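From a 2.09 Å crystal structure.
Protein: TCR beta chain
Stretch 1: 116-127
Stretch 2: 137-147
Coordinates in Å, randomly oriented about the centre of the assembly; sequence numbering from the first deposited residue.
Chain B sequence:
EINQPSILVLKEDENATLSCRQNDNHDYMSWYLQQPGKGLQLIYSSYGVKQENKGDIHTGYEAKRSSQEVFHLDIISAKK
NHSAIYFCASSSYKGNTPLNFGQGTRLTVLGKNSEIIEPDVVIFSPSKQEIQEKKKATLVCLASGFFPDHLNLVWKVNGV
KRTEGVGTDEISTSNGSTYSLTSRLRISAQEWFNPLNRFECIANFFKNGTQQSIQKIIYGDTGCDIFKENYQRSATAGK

Stretch 1 116-127: IIEPDVVIFSPS
Stretch 2 (137-147) ATLVCLASGFF

Strands 120-124 and 137-144 of the TCR beta chain run antiparallel (166°, axes 4.7 Å apart at closest), both extended (stretch 2 phi/psi about -100 to -140/118 to 165); the two stretches bury 879 Å², both sides summed. Antiparallel register alternates hydrogen-bonded with narrow pairs: D120, V122, F124, V140, L142 and S144 share one face, V121, I123, C141 and A143 the other. A water bridges T138 O (2.8 Å) and S127 N (2.9 Å). L139 (m, t) reaches P126, CD2 to CG 3.6 Å. V140 (t) O accepts a hydrogen bond from F124 N, 2.8 Å; the F124 ring (-74°, -93°) turns its edge to this carbonyl and, in apolar packing, to L142 CB, 3.9 Å from F124 CE2. C141 (t) pairs narrowly with I123 (m, t), CA to CA 4.3 Å; its SG packs 3.9 Å from V121 CG1. Backbone hydrogen bonds join L142 (t, p) N to V122 (m) O, 2.8 Å, and V122 N to L142 O, 3.1 Å. A143 faces V121 (t), CA to CA 4.5 Å. S144 (p) pairs with D120 (m): hydrogen bonds S144 N to D120 O, 2.8 Å, and D120 N to S144 O, a very short 2.5 Å. At G145 (89/3) the chain turns a corner; a CB would clash with D120 OD2 and jam against the preceding carbonyl O, which alone calls for glycine. F146 (p, 87°) sets CD2 3.5 Å from P119 CB. F147 (t) forms a single bridge, hydrogen bonds I117 N to F147 O, 3.0 Å, and F147 N to I117 O, 3.1 Å.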

ATOM      1  N   ILE B 116      20.878  10.533   1.762  1.00 65.47           N
ATOM      2  CA  ILE B 116      19.716   9.945   2.419  1.00 59.70           C
ATOM      3  C   ILE B 116      19.628  10.501   3.832  1.00 59.15           C
ATOM      4  O   ILE B 116      20.622  10.516   4.568  1.00 64.26           O
ATOM      5  CB  ILE B 116      19.820   8.412   2.436  1.00 58.48           C
ATOM      6  CG1 ILE B 116      19.780   7.846   1.016  1.00 55.56           C
ATOM      7  CG2 ILE B 116      18.720   7.809   3.297  1.00 55.09           C
ATOM      8  CD1 ILE B 116      20.359   6.450   0.912  1.00 55.71           C
ATOM      9  N   ILE B 117      18.444  10.965   4.217  1.00 55.31           N
ATOM     10  CA  ILE B 117      18.219  11.502   5.553  1.00 52.16           C
ATOM     11  C   ILE B 117      17.271  10.564   6.286  1.00 47.55           C
ATOM     12  O   ILE B 117      16.171  10.276   5.800  1.00 48.91           O
ATOM     13  CB  ILE B 117      17.662  12.931   5.503  1.00 54.00           C
ATOM     14  CG1 ILE B 117      18.543  13.811   4.611  1.00 57.44           C
ATOM     15  CG2 ILE B 117      17.574  13.510   6.902  1.00 52.15           C
ATOM     16  CD1 ILE B 117      17.807  14.968   3.978  1.00 57.05           C
ATOM     17  N   GLU B 118      17.701  10.090   7.452  1.00 50.87           N
ATOM     18  CA  GLU B 118      16.851   9.264   8.290  1.00 51.08           C
ATOM     19  C   GLU B 118      15.655  10.071   8.790  1.00 56.16           C
ATOM     20  O   GLU B 118      15.737  11.294   8.936  1.00 55.20           O
ATOM     21  CB  GLU B 118      17.634   8.700   9.475  1.00 55.72           C
ATOM     22  CG  GLU B 118      18.234   9.745  10.403  1.00 60.69           C
ATOM     23  CD  GLU B 118      19.065   9.122  11.511  1.00 66.74           C
ATOM     24  OE1 GLU B 118      18.639   9.180  12.688  1.00 63.81           O
ATOM     25  OE2 GLU B 118      20.145   8.569  11.203  1.00 69.13           O
ATOM     26  N   PRO B 119      14.530   9.416   9.044  1.00 50.41           N
ATOM     27  CA  PRO B 119      13.360  10.126   9.562  1.00 47.90           C
ATOM     28  C   PRO B 119      13.496  10.441  11.043  1.00 49.73           C
ATOM     29  O   PRO B 119      14.226   9.788  11.789  1.00 48.08           O
ATOM     30  CB  PRO B 119      12.223   9.129   9.331  1.00 45.06           C
ATOM     31  CG  PRO B 119      12.899   7.806   9.515  1.00 44.85           C
ATOM     32  CD  PRO B 119      14.254   7.978   8.866  1.00 44.75           C
ATOM     33  N   ASP B 120      12.751  11.458  11.462  1.00 52.35           N
ATOM     34  CA  ASP B 120      12.444  11.638  12.869  1.00 49.82           C
ATOM     35  C   ASP B 120      11.121  10.938  13.126  1.00 49.46           C
ATOM     36  O   ASP B 120      10.195  11.029  12.316  1.00 49.78           O
ATOM     37  CB  ASP B 120      12.337  13.119  13.235  1.00 58.28           C
ATOM     38  CG  ASP B 120      13.656  13.852  13.115  1.00 66.53           C
ATOM     39  OD1 ASP B 120      14.534  13.648  13.981  1.00 71.29           O
ATOM     40  OD2 ASP B 120      13.813  14.639  12.157  1.00 67.59           O
ATOM     41  N   VAL B 121      11.029  10.242  14.255  1.00 39.76           N
ATOM     42  CA  VAL B 121       9.875   9.397  14.535  1.00 42.38           C
ATOM     43  C   VAL B 121       9.381   9.727  15.932  1.00 44.84           C
ATOM     44  O   VAL B 121      10.129   9.590  16.907  1.00 43.45           O
ATOM     45  CB  VAL B 121      10.210   7.900  14.426  1.00 37.84           C
ATOM     46  CG1 VAL B 121       8.950   7.065  14.620  1.00 35.79           C
ATOM     47  CG2 VAL B 121      10.865   7.582  13.085  1.00 39.65           C
ATOM     48  N   VAL B 122       8.127  10.161  16.028  1.00 43.34           N
ATOM     49  CA  VAL B 122       7.483  10.430  17.304  1.00 48.22           C
ATOM     50  C   VAL B 122       6.123   9.751  17.311  1.00 39.58           C
ATOM     51  O   VAL B 122       5.489   9.579  16.264  1.00 42.83           O
ATOM     52  CB  VAL B 122       7.337  11.947  17.571  1.00 47.74           C
ATOM     53  CG1 VAL B 122       8.696  12.629  17.529  1.00 49.96           C
ATOM     54  CG2 VAL B 122       6.392  12.583  16.561  1.00 48.57           C
ATOM     55  N   ILE B 123       5.688   9.333  18.495  1.00 37.66           N
ATOM     56  CA  ILE B 123       4.304   8.948  18.725  1.00 35.15           C
ATOM     57  C   ILE B 123       3.644  10.065  19.519  1.00 41.97           C
ATOM     58  O   ILE B 123       4.201  10.542  20.513  1.00 41.39           O
ATOM     59  CB  ILE B 123       4.200   7.607  19.469  1.00 33.65           C
ATOM     60  CG1 ILE B 123       4.850   6.494  18.643  1.00 39.84           C
ATOM     61  CG2 ILE B 123       2.741   7.284  19.773  1.00 35.07           C
ATOM     62  CD1 ILE B 123       4.824   5.142  19.318  1.00 42.04           C
ATOM     63  N   PHE B 124       2.450  10.458  19.102  1.00 38.97           N
ATOM     64  CA  PHE B 124       1.692  11.456  19.831  1.00 40.63           C
ATOM     65  C   PHE B 124       0.864  10.777  20.909  1.00 37.33           C
ATOM     66  O   PHE B 124       0.260   9.726  20.676  1.00 40.73           O
ATOM     67  CB  PHE B 124       0.813  12.264  18.878  1.00 40.25           C
ATOM     68  CG  PHE B 124       1.588  13.240  18.036  1.00 38.93           C
ATOM     69  CD1 PHE B 124       1.754  14.553  18.446  1.00 45.63           C
ATOM     70  CD2 PHE B 124       2.168  12.839  16.845  1.00 39.44           C
ATOM     71  CE1 PHE B 124       2.472  15.451  17.677  1.00 48.43           C
ATOM     72  CE2 PHE B 124       2.892  13.732  16.071  1.00 41.42           C
ATOM     73  CZ  PHE B 124       3.042  15.039  16.488  1.00 44.23           C
ATOM     74  N   SER B 125       0.881  11.359  22.101  1.00 42.01           N
ATOM     75  CA  SER B 125       0.006  10.890  23.162  1.00 45.07           C
ATOM     76  C   SER B 125      -1.446  10.997  22.705  1.00 41.12           C
ATOM     77  O   SER B 125      -1.828  11.992  22.079  1.00 45.24           O
ATOM     78  CB  SER B 125       0.216  11.705  24.440  1.00 40.61           C
ATOM     79  OG  SER B 125       1.592  11.874  24.716  1.00 46.90           O
ATOM     80  N   PRO B 126      -2.274   9.993  22.976  1.00 41.31           N
ATOM     81  CA  PRO B 126      -3.671  10.065  22.545  1.00 46.02           C
ATOM     82  C   PRO B 126      -4.445  11.064  23.387  1.00 46.67           C
ATOM     83  O   PRO B 126      -4.101  11.348  24.537  1.00 43.42           O
ATOM     84  CB  PRO B 126      -4.184   8.639  22.760  1.00 44.49           C
ATOM     85  CG  PRO B 126      -3.320   8.099  23.844  1.00 45.25           C
ATOM     86  CD  PRO B 126      -1.963   8.717  23.642  1.00 44.79           C
ATOM     87  N   SER B 127      -5.492  11.617  22.786  1.00 43.60           N
ATOM     88  CA  SER B 127      -6.271  12.652  23.450  1.00 44.77           C
ATOM     89  C   SER B 127      -7.115  12.050  24.564  1.00 41.01           C
ATOM     90  O   SER B 127      -7.856  11.086  24.348  1.00 38.17           O
ATOM     91  CB  SER B 127      -7.166  13.363  22.436  1.00 45.01           C
ATOM     92  OG  SER B 127      -8.022  14.293  23.076  1.00 51.97           O
ATOM     93  N   ALA B 137      -8.778   5.168  21.842  1.00 39.51           N
ATOM     94  CA  ALA B 137      -7.544   5.938  21.799  1.00 36.93           C
ATOM     95  C   ALA B 137      -6.934   5.810  20.413  1.00 40.73           C
ATOM     96  O   ALA B 137      -6.697   4.695  19.938  1.00 37.98           O
ATOM     97  CB  ALA B 137      -6.551   5.467  22.867  1.00 38.64           C
ATOM     98  N   THR B 138      -6.673   6.941  19.768  1.00 35.75           N
ATOM     99  CA  THR B 138      -5.956   6.935  18.503  1.00 37.90           C
ATOM    100  C   THR B 138      -4.509   7.315  18.778  1.00 39.80           C
ATOM    101  O   THR B 138      -4.234   8.393  19.315  1.00 42.82           O
ATOM    102  CB  THR B 138      -6.583   7.899  17.495  1.00 38.41           C
ATOM    103  OG1 THR B 138      -7.963   7.567  17.295  1.00 37.85           O
ATOM    104  CG2 THR B 138      -5.850   7.820  16.158  1.00 33.03           C
ATOM    105  N   LEU B 139      -3.592   6.437  18.393  1.00 38.12           N
ATOM    106  CA  LEU B 139      -2.164   6.672  18.530  1.00 36.99           C
ATOM    107  C   LEU B 139      -1.628   7.048  17.158  1.00 37.67           C
ATOM    108  O   LEU B 139      -1.742   6.264  16.208  1.00 44.19           O
ATOM    109  CB  LEU B 139      -1.444   5.433  19.062  1.00 39.77           C
ATOM    110  CG  LEU B 139      -2.009   4.758  20.311  1.00 42.39           C
ATOM    111  CD1 LEU B 139      -1.182   3.524  20.653  1.00 44.17           C
ATOM    112  CD2 LEU B 139      -2.028   5.728  21.471  1.00 44.15           C
ATOM    113  N   VAL B 140      -1.072   8.247  17.047  1.00 30.18           N
ATOM    114  CA  VAL B 140      -0.547   8.729  15.781  1.00 31.67           C
ATOM    115  C   VAL B 140       0.970   8.659  15.838  1.00 37.04           C
ATOM    116  O   VAL B 140       1.607   9.315  16.671  1.00 37.35           O
ATOM    117  CB  VAL B 140      -1.031  10.154  15.483  1.00 34.83           C
ATOM    118  CG1 VAL B 140      -0.606  10.569  14.089  1.00 34.56           C
ATOM    119  CG2 VAL B 140      -2.546  10.226  15.631  1.00 34.06           C
ATOM    120  N   CYS B 141       1.544   7.863  14.948  1.00 35.45           N
ATOM    121  CA  CYS B 141       2.980   7.819  14.746  1.00 34.40           C
ATOM    122  C   CYS B 141       3.320   8.664  13.532  1.00 36.17           C
ATOM    123  O   CYS B 141       2.735   8.475  12.462  1.00 39.85           O
ATOM    124  CB  CYS B 141       3.447   6.378  14.549  1.00 37.44           C
ATOM    125  SG  CYS B 141       5.203   6.202  14.254  1.00 44.43           S
ATOM    126  N   LEU B 142       4.271   9.577  13.689  1.00 34.84           N
ATOM    127  CA  LEU B 142       4.683  10.448  12.597  1.00 41.93           C
ATOM    128  C   LEU B 142       6.154  10.216  12.292  1.00 43.63           C
ATOM    129  O   LEU B 142       7.007  10.345  13.177  1.00 45.62           O
ATOM    130  CB  LEU B 142       4.437  11.919  12.944  1.00 43.44           C
ATOM    131  CG  LEU B 142       5.037  12.952  11.985  1.00 44.62           C
ATOM    132  CD1 LEU B 142       4.328  12.935  10.637  1.00 47.29           C
ATOM    133  CD2 LEU B 142       4.998  14.352  12.587  1.00 51.50           C
ATOM    134  N   ALA B 143       6.452   9.901  11.039  1.00 39.48           N
ATOM    135  CA  ALA B 143       7.821   9.889  10.550  1.00 44.47           C
ATOM    136  C   ALA B 143       7.987  11.105   9.655  1.00 45.44           C
ATOM    137  O   ALA B 143       7.247  11.266   8.680  1.00 46.69           O
ATOM    138  CB  ALA B 143       8.131   8.600   9.791  1.00 40.10           C
ATOM    139  N   SER B 144       8.950  11.962   9.987  1.00 43.97           N
ATOM    140  CA  SER B 144       9.179  13.172   9.215  1.00 47.58           C
ATOM    141  C   SER B 144      10.672  13.425   9.102  1.00 49.75           C
ATOM    142  O   SER B 144      11.481  12.861   9.844  1.00 48.70           O
ATOM    143  CB  SER B 144       8.488  14.382   9.857  1.00 43.93           C
ATOM    144  OG  SER B 144       8.803  14.467  11.237  1.00 48.06           O
ATOM    145  N   GLY B 145      11.031  14.301   8.168  1.00 58.50           N
ATOM    146  CA  GLY B 145      12.409  14.695   8.000  1.00 61.08           C
ATOM    147  C   GLY B 145      13.219  13.831   7.062  1.00 63.04           C
ATOM    148  O   GLY B 145      14.424  14.072   6.917  1.00 66.29           O
ATOM    149  N   PHE B 146      12.612  12.832   6.422  1.00 50.72           N
ATOM    150  CA  PHE B 146      13.379  11.827   5.702  1.00 52.46           C
ATOM    151  C   PHE B 146      13.385  12.087   4.198  1.00 54.21           C
ATOM    152  O   PHE B 146      12.513  12.763   3.647  1.00 54.69           O
ATOM    153  CB  PHE B 146      12.843  10.420   5.990  1.00 48.11           C
ATOM    154  CG  PHE B 146      11.397  10.218   5.622  1.00 47.48           C
ATOM    155  CD1 PHE B 146      11.040   9.836   4.338  1.00 46.18           C
ATOM    156  CD2 PHE B 146      10.398  10.381   6.566  1.00 46.21           C
ATOM    157  CE1 PHE B 146       9.717   9.636   4.001  1.00 47.45           C
ATOM    158  CE2 PHE B 146       9.072  10.182   6.236  1.00 45.69           C
ATOM    159  CZ  PHE B 146       8.731   9.810   4.951  1.00 46.95           C
ATOM    160  N   PHE B 147      14.413  11.540   3.543  1.00 52.91           N
ATOM    161  CA  PHE B 147      14.638  11.601   2.106  1.00 51.63           C
ATOM    162  C   PHE B 147      15.369  10.325   1.705  1.00 52.82           C
ATOM    163  O   PHE B 147      16.364   9.969   2.360  1.00 56.08           O
ATOM    164  CB  PHE B 147      15.448  12.827   1.686  1.00 50.03           C
ATOM    165  CG  PHE B 147      15.502  13.029   0.201  1.00 55.63           C
ATOM    166  CD1 PHE B 147      14.470  13.673  -0.461  1.00 56.96           C
ATOM    167  CD2 PHE B 147      16.575  12.560  -0.535  1.00 55.00           C
ATOM    168  CE1 PHE B 147      14.512  13.851  -1.828  1.00 58.05           C
ATOM    169  CE2 PHE B 147      16.623  12.736  -1.904  1.00 57.96           C
ATOM    170  CZ  PHE B 147      15.591  13.382  -2.552  1.00 60.43           C
TER
HETATM  171  O   HOH W   1       8.388  13.306  13.705  1.00 45.52           O
HETATM  172  O   HOH W   2      -5.904  10.525  20.164  1.00 36.69           O